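Local coordinates for protein fructose-bisphosphate aldolase class I (Thermoproteus tenax, PDB 1W8S) that belongs to the class I aldolases of the DeoC/LacD family, folds as a TIM barrel and is seen here with FBP in its pocket, at residues Ile27-Gly30 and Pro31-Met35; Met123-Glu126 and Leu127-Lys131. The protein carries 2 engineered substitutions. One frame throughout, in Å; residues are numbered along the deposited sequence.

Contact 1: Ile27-Gly30 and Pro31-Met35. With FBP (1,6-di-O-phosphono-beta-D-fructofuranose), chain O.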
ATOM      1  N   ILE E  27      21.295 -10.867  -9.943  1.00 13.45           N
ATOM      2  CA  ILE E  27      20.341  -9.797  -9.693  1.00 13.91           C
ATOM      3  C   ILE E  27      20.920  -8.740  -8.748  1.00 12.01           C
ATOM      4  O   ILE E  27      20.890  -7.578  -9.066  1.00 11.40           O
ATOM      5  CB  ILE E  27      18.937 -10.332  -9.241  1.00 14.34           C
ATOM      6  CG1 ILE E  27      17.918  -9.155  -9.255  1.00 16.90           C
ATOM      7  CG2 ILE E  27      18.991 -10.907  -7.891  1.00 16.91           C
ATOM      8  CD1 ILE E  27      16.468  -9.526  -9.035  1.00 19.40           C
ATOM      9  N   GLU E  28      21.548  -9.155  -7.651  1.00 12.90           N
ATOM     10  CA  GLU E  28      22.051  -8.189  -6.636  1.00 12.58           C
ATOM     11  C   GLU E  28      23.120  -7.267  -7.188  1.00 12.57           C
ATOM     12  O   GLU E  28      23.137  -6.050  -6.892  1.00 12.91           O
ATOM     13  CB  GLU E  28      22.580  -8.941  -5.396  1.00 12.65           C
ATOM     14  CG  GLU E  28      21.491  -9.668  -4.602  1.00 14.03           C
ATOM     15  CD  GLU E  28      20.514  -8.749  -3.896  1.00 14.26           C
ATOM     16  OE1 GLU E  28      20.875  -7.601  -3.553  1.00 17.29           O
ATOM     17  OE2 GLU E  28      19.355  -9.182  -3.693  1.00 17.70           O
ATOM     18  N   HIS E  29      24.043  -7.821  -7.984  1.00 11.45           N
ATOM     19  CA  HIS E  29      25.161  -7.040  -8.538  1.00 12.01           C
ATOM     20  C   HIS E  29      25.196  -6.985 -10.058  1.00 10.69           C
ATOM     21  O   HIS E  29      25.837  -6.127 -10.648  1.00  9.94           O
ATOM     22  CB  HIS E  29      26.500  -7.647  -8.105  1.00 12.00           C
ATOM     23  CG  HIS E  29      26.657  -7.730  -6.628  1.00 16.48           C
ATOM     24  ND1 HIS E  29      27.456  -8.673  -6.021  1.00 19.10           N
ATOM     25  CD2 HIS E  29      26.124  -6.985  -5.634  1.00 20.04           C
ATOM     26  CE1 HIS E  29      27.401  -8.514  -4.710  1.00 21.43           C
ATOM     27  NE2 HIS E  29      26.595  -7.502  -4.447  1.00 21.26           N
ATOM     28  N   GLY E  30      24.564  -7.942 -10.702  1.00 11.79           N
ATOM     29  CA  GLY E  30      24.588  -7.979 -12.141  1.00 11.66           C
ATOM     30  C   GLY E  30      25.806  -8.739 -12.603  1.00 12.48           C
ATOM     31  O   GLY E  30      26.664  -9.118 -11.784  1.00 11.90           O
ATOM     32  N   PRO E  31      25.877  -8.992 -13.903  1.00 12.50           N
ATOM     33  CA  PRO E  31      26.879  -9.901 -14.439  1.00 13.61           C
ATOM     34  C   PRO E  31      28.299  -9.355 -14.569  1.00 14.36           C
ATOM     35  O   PRO E  31      29.135 -10.122 -15.007  1.00 13.95           O
ATOM     36  CB  PRO E  31      26.292 -10.323 -15.789  1.00 13.50           C
ATOM     37  CG  PRO E  31      25.389  -9.218 -16.201  1.00 12.77           C
ATOM     38  CD  PRO E  31      24.917  -8.569 -14.932  1.00 12.65           C
ATOM     39  N   ALA E  32      28.571  -8.123 -14.161  1.00 15.67           N
ATOM     40  CA  ALA E  32      29.943  -7.645 -14.098  1.00 17.83           C
ATOM     41  C   ALA E  32      30.808  -8.527 -13.142  1.00 19.04           C
ATOM     42  O   ALA E  32      31.974  -8.737 -13.408  1.00 21.69           O
ATOM     43  CB  ALA E  32      29.986  -6.162 -13.698  1.00 17.85           C
ATOM     44  N   ASP E  33      30.175  -9.091 -12.112  1.00 20.75           N
ATOM     45  CA  ASP E  33      30.774 -10.083 -11.178  1.00 21.14           C
ATOM     46  C   ASP E  33      31.353 -11.286 -11.935  1.00 20.55           C
ATOM     47  O   ASP E  33      32.260 -11.936 -11.428  1.00 21.30           O
ATOM     48  CB  ASP E  33      29.701 -10.596 -10.160  1.00 21.88           C
ATOM     49  CG  ASP E  33      29.603  -9.740  -8.848  1.00 23.04           C
ATOM     50  OD1 ASP E  33      30.279  -8.682  -8.724  1.00 27.32           O
ATOM     51  OD2 ASP E  33      28.893 -10.074  -7.876  1.00 17.15           O
ATOM     52  N   PHE E  34      30.834 -11.576 -13.132  1.00 18.89           N
ATOM     53  CA  PHE E  34      31.158 -12.801 -13.867  1.00 17.96           C
ATOM     54  C   PHE E  34      32.268 -12.682 -14.905  1.00 18.58           C
ATOM     55  O   PHE E  34      32.647 -13.694 -15.465  1.00 17.93           O
ATOM     56  CB  PHE E  34      29.918 -13.353 -14.593  1.00 16.87           C
ATOM     57  CG  PHE E  34      28.736 -13.618 -13.693  1.00 15.05           C
ATOM     58  CD1 PHE E  34      28.905 -14.057 -12.384  1.00 14.16           C
ATOM     59  CD2 PHE E  34      27.437 -13.436 -14.177  1.00 12.58           C
ATOM     60  CE1 PHE E  34      27.790 -14.305 -11.556  1.00 13.46           C
ATOM     61  CE2 PHE E  34      26.317 -13.691 -13.359  1.00 12.86           C
ATOM     62  CZ  PHE E  34      26.502 -14.103 -12.048  1.00 14.62           C
ATOM     63  N   MET E  35      32.753 -11.474 -15.193  1.00 20.23           N
ATOM     64  CA  MET E  35      33.799 -11.274 -16.220  1.00 21.40           C
ATOM     65  C   MET E  35      35.159 -11.903 -15.845  1.00 22.14           C
ATOM     66  O   MET E  35      35.872 -12.428 -16.713  1.00 23.02           O
ATOM     67  CB  MET E  35      33.993  -9.777 -16.523  1.00 21.84           C
ATOM     68  CG  MET E  35      32.749  -9.101 -17.139  0.65 22.77           C
ATOM     69  SD  MET E  35      33.087  -8.239 -18.701  0.65 25.64           S
ATOM     70  CE  MET E  35      33.440  -9.638 -19.813  0.65 26.30           C
TER
HETATM   71  P1  FBP O 270      29.647 -13.187  -1.555  1.00 16.68           P
HETATM   72  O1P FBP O 270      30.022 -13.023  -2.976  1.00 16.25           O
HETATM   73  O2P FBP O 270      30.502 -14.217  -0.756  1.00 14.16           O
HETATM   74  O3P FBP O 270      29.678 -11.879  -0.758  1.00 15.13           O
HETATM   75  O1  FBP O 270      28.153 -13.743  -1.552  1.00 15.99           O
HETATM   76  C1  FBP O 270      27.436 -13.897  -0.346  1.00 20.84           C
HETATM   77  C2  FBP O 270      26.302 -12.862  -0.302  1.00 24.86           C
HETATM   78  O2  FBP O 270      25.603 -12.952   0.960  1.00 26.06           O
HETATM   79  C3  FBP O 270      25.290 -12.994  -1.448  1.00 24.70           C
HETATM   80  O3  FBP O 270      24.331 -14.027  -1.284  1.00 25.41           O
HETATM   81  C4  FBP O 270      24.677 -11.594  -1.448  1.00 26.46           C
HETATM   82  O4  FBP O 270      24.073 -11.199  -2.667  1.00 28.33           O
HETATM   83  C5  FBP O 270      25.902 -10.732  -1.176  1.00 28.64           C
HETATM   84  O5  FBP O 270      26.806 -11.529  -0.391  1.00 27.88           O
HETATM   85  C6  FBP O 270      25.505  -9.453  -0.447  1.00 30.90           C
HETATM   86  O6  FBP O 270      26.677  -8.727  -0.123  1.00 34.26           O
HETATM   87  P2  FBP O 270      26.870  -7.193  -0.603  1.00 35.66           P
HETATM   88  O4P FBP O 270      28.336  -7.029  -0.929  1.00 34.36           O
HETATM   89  O5P FBP O 270      25.924  -6.896  -1.768  1.00 31.87           O
HETATM   90  O6P FBP O 270      26.641  -6.230   0.576  1.00 29.44           O
HETATM   91  O   HOH W   1      26.928  -5.846 -13.174  1.00 26.31           O

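Contact 2: Met123-Glu126 and Leu127-Lys131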
ATOM      1  N   MET E 123      10.152  -4.671   4.645  1.00 12.57           N
ATOM      2  CA  MET E 123      10.762  -5.971   4.705  1.00 13.10           C
ATOM      3  C   MET E 123      10.338  -6.752   5.948  1.00 12.62           C
ATOM      4  O   MET E 123      10.056  -7.914   5.829  1.00 13.08           O
ATOM      5  CB  MET E 123      12.284  -5.889   4.557  1.00 12.88           C
ATOM      6  CG  MET E 123      12.692  -5.431   3.154  1.00 13.25           C
ATOM      7  SD  MET E 123      14.401  -4.845   3.093  1.00 18.99           S
ATOM      8  CE  MET E 123      14.272  -3.257   3.880  1.00 13.54           C
ATOM      9  N   PHE E 124      10.208  -6.105   7.114  1.00 12.76           N
ATOM     10  CA  PHE E 124       9.715  -6.804   8.303  1.00 11.95           C
ATOM     11  C   PHE E 124       8.268  -7.289   8.074  1.00 12.23           C
ATOM     12  O   PHE E 124       7.918  -8.420   8.409  1.00 12.32           O
ATOM     13  CB  PHE E 124       9.769  -5.901   9.534  1.00 12.84           C
ATOM     14  CG  PHE E 124      11.177  -5.572  10.022  1.00 13.58           C
ATOM     15  CD1 PHE E 124      12.324  -6.076   9.410  1.00 15.34           C
ATOM     16  CD2 PHE E 124      11.332  -4.765  11.131  1.00 15.96           C
ATOM     17  CE1 PHE E 124      13.594  -5.741   9.889  1.00 15.37           C
ATOM     18  CE2 PHE E 124      12.585  -4.461  11.624  1.00 17.54           C
ATOM     19  CZ  PHE E 124      13.719  -4.941  10.990  1.00 16.68           C
ATOM     20  N   GLU E 125       7.430  -6.458   7.469  1.00 12.57           N
ATOM     21  CA  GLU E 125       6.069  -6.861   7.134  1.00 14.27           C
ATOM     22  C   GLU E 125       5.989  -8.113   6.223  1.00 14.01           C
ATOM     23  O   GLU E 125       5.233  -9.080   6.488  1.00 12.39           O
ATOM     24  CB  GLU E 125       5.337  -5.665   6.519  1.00 16.01           C
ATOM     25  CG  GLU E 125       3.963  -5.967   5.994  1.00 20.58           C
ATOM     26  CD  GLU E 125       3.227  -4.729   5.485  1.00 29.07           C
ATOM     27  OE1 GLU E 125       3.705  -3.572   5.690  1.00 30.23           O
ATOM     28  OE2 GLU E 125       2.145  -4.952   4.883  1.00 34.99           O
ATOM     29  N   GLU E 126       6.762  -8.103   5.146  1.00 13.59           N
ATOM     30  CA  GLU E 126       6.809  -9.232   4.234  1.00 14.31           C
ATOM     31  C   GLU E 126       7.436 -10.465   4.861  1.00 13.86           C
ATOM     32  O   GLU E 126       6.916 -11.601   4.734  1.00 12.85           O
ATOM     33  CB  GLU E 126       7.549  -8.850   2.973  1.00 14.53           C
ATOM     34  CG  GLU E 126       7.494  -9.921   1.915  1.00 17.60           C
ATOM     35  CD  GLU E 126       7.855  -9.332   0.572  1.00 19.84           C
ATOM     36  OE1 GLU E 126       9.044  -8.965   0.425  1.00 14.91           O
ATOM     37  OE2 GLU E 126       6.963  -9.206  -0.302  1.00 24.01           O
ATOM     38  N   LEU E 127       8.527 -10.269   5.587  1.00 14.43           N
ATOM     39  CA  LEU E 127       9.158 -11.368   6.271  1.00 14.48           C
ATOM     40  C   LEU E 127       8.181 -12.094   7.189  1.00 14.65           C
ATOM     41  O   LEU E 127       8.242 -13.307   7.330  1.00 16.52           O
ATOM     42  CB  LEU E 127      10.366 -10.876   7.054  1.00 15.25           C
ATOM     43  CG  LEU E 127      11.208 -11.932   7.747  1.00 16.69           C
ATOM     44  CD1 LEU E 127      11.614 -13.006   6.745  1.00 20.60           C
ATOM     45  CD2 LEU E 127      12.417 -11.308   8.385  1.00 19.88           C
ATOM     46  N   ALA E 128       7.270 -11.368   7.804  1.00 14.09           N
ATOM     47  CA  ALA E 128       6.282 -11.986   8.678  1.00 14.95           C
ATOM     48  C   ALA E 128       5.457 -13.010   7.928  1.00 14.16           C
ATOM     49  O   ALA E 128       5.155 -14.066   8.464  1.00 12.55           O
ATOM     50  CB  ALA E 128       5.357 -10.967   9.264  1.00 14.45           C
ATOM     51  N   ARG E 129       5.109 -12.685   6.695  1.00 14.48           N
ATOM     52  CA  ARG E 129       4.324 -13.604   5.887  1.00 15.20           C
ATOM     53  C   ARG E 129       5.173 -14.781   5.415  1.00 13.53           C
ATOM     54  O   ARG E 129       4.698 -15.934   5.349  1.00 12.67           O
ATOM     55  CB  ARG E 129       3.699 -12.867   4.688  1.00 16.08           C
ATOM     56  CG  ARG E 129       2.689 -11.762   5.103  1.00 22.63           C
ATOM     57  CD  ARG E 129       1.849 -11.220   3.925  1.00 27.49           C
ATOM     58  NE  ARG E 129       2.632 -10.305   3.093  1.00 33.73           N
ATOM     59  CZ  ARG E 129       2.738  -8.981   3.270  1.00 38.43           C
ATOM     60  NH1 ARG E 129       2.100  -8.369   4.264  1.00 41.07           N
ATOM     61  NH2 ARG E 129       3.505  -8.256   2.437  1.00 39.04           N
ATOM     62  N   ILE E 130       6.422 -14.503   5.077  1.00 12.79           N
ATOM     63  CA  ILE E 130       7.328 -15.527   4.613  1.00 12.78           C
ATOM     64  C   ILE E 130       7.670 -16.513   5.762  1.00 12.77           C
ATOM     65  O   ILE E 130       7.635 -17.733   5.579  1.00 12.86           O
ATOM     66  CB  ILE E 130       8.553 -14.882   4.028  1.00 13.17           C
ATOM     67  CG1 ILE E 130       8.219 -14.279   2.643  1.00 14.43           C
ATOM     68  CG2 ILE E 130       9.700 -15.861   3.983  1.00 13.34           C
ATOM     69  CD1 ILE E 130       9.191 -13.310   2.282  1.00 20.79           C
ATOM     70  N   LYS E 131       7.931 -15.985   6.948  1.00 11.85           N
ATOM     71  CA  LYS E 131       8.136 -16.801   8.151  1.00 12.01           C
ATOM     72  C   LYS E 131       6.940 -17.743   8.449  1.00 11.68           C
ATOM     73  O   LYS E 131       7.118 -18.948   8.634  1.00 12.00           O
ATOM     74  CB  LYS E 131       8.415 -15.890   9.352  1.00 12.15           C
ATOM     75  CG  LYS E 131       8.493 -16.586  10.726  1.00 13.09           C
ATOM     76  CD  LYS E 131       9.509 -17.695  10.803  1.00 12.73           C
ATOM     77  CE  LYS E 131       9.554 -18.296  12.242  1.00 14.58           C
ATOM     78  NZ  LYS E 131      10.585 -19.397  12.432  1.00 15.39           N
TER

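Contact 1: Ile27-Gly30 and Pro31-Met35
H29 and D33, four residues apart round a turn, meet at the edge of the imidazole. The ring uses both nitrogens in its own plane. ND1 of H29 donates to OD2 of D33 at 2.7 Å, N-H...O angle 155°. NE2 of H29 donates to O5P of FBP at 2.8 Å and 169°. The bond to D33 comes from the syn side of the carboxylate but tilted out of its plane, which stands 76° from that of the ring. CG of H29, beside the backbone N and anti to the carbonyl carbon, sets the ring between acid and phosphate; both bonds fix its rotation. Nearer the sugar, CG of E28 packs on FBP O4 at 3.6 Å.

A second layer holds the turn. One water bridges H29 O (2.8 Å) and A32 N (3.0 Å), and F34 N closes the 3-10 segment by bonding to P31 O at 2.9 Å. G30 leaves helix 25-28 with positive phi, a conformation suited to glycine. Farther out, D33 O accepts from Q236 NE2, and R232 touches both H29 and D33. The whole illustrates a histidine-carboxylate pair in which a second-shell acid orients a ligand-binding histidine, at the P2 phosphate of FBP in a TIM-barrel pocket.

Contact 2: Met123-Glu126 and Leu127-Lys131
E126 and I130 meet one helical turn apart in helix 120-137, where CG of the glutamate lies 3.8 Å from CD1 of the isoleucine as the two side chains cross. This is the closely packed flank. The chain of E126 runs extended, and its OE1 accepts from Y111 OH and A94 N. L127 and I130 rest on Y111 of strand 108-113 and on L141 of strand 141-145. Backbone bonds run through successive, overlapping turns: L127 N to M123 O (2.8 Å) and I130 N to E126 O (3.0 Å).

On the outer flank the grip is slacker, although V93 of a neighbouring subunit packs against E125. E125 and R129 run alongside each other in the same direction, and their salt bridge is long: NH1 of R129 stands 3.5 Å from OE2 of E125, a weak though straight bond at 172°. The carboxylate oxygen approaches the guanidinium in plane, at its edge. A bend at chi3 (-76°) turns the arginine back along the helix, bringing one guanidinium face over E125 O and CA of E126. NH2 of R129 stays 4.5 Å from OE2 of E126, beyond salt-bridge range.

Chemically, then, the inner glutamate has its OE1 satisfied by neutral donors of its own subunit, whereas the outer i to i+4 pair, with R129 exposed to solvent, probably adds only a modest attraction to the helix.

Contact 1 precedes contact 2 along the chain, and their centres lie 27 Å apart, with nearest atoms about 9 Å from each other and no touch between them. Both belong to the same TIM barrel. The stretch 27-35 spans the end of helix 25-28 and the loop after it, with E28 and H29 in the FBP pocket; residues 123-131 sit on helix 120-137, which connects the parallel strands 108-113 and 141-145 in a beta-alpha-beta unit. Each also faces another copy of the protein: contact 1 the second subunit, contact 2 the third. The pair thus illustrates a division common in barrels, with loops shaping the ligand site and outer helices packing the wall.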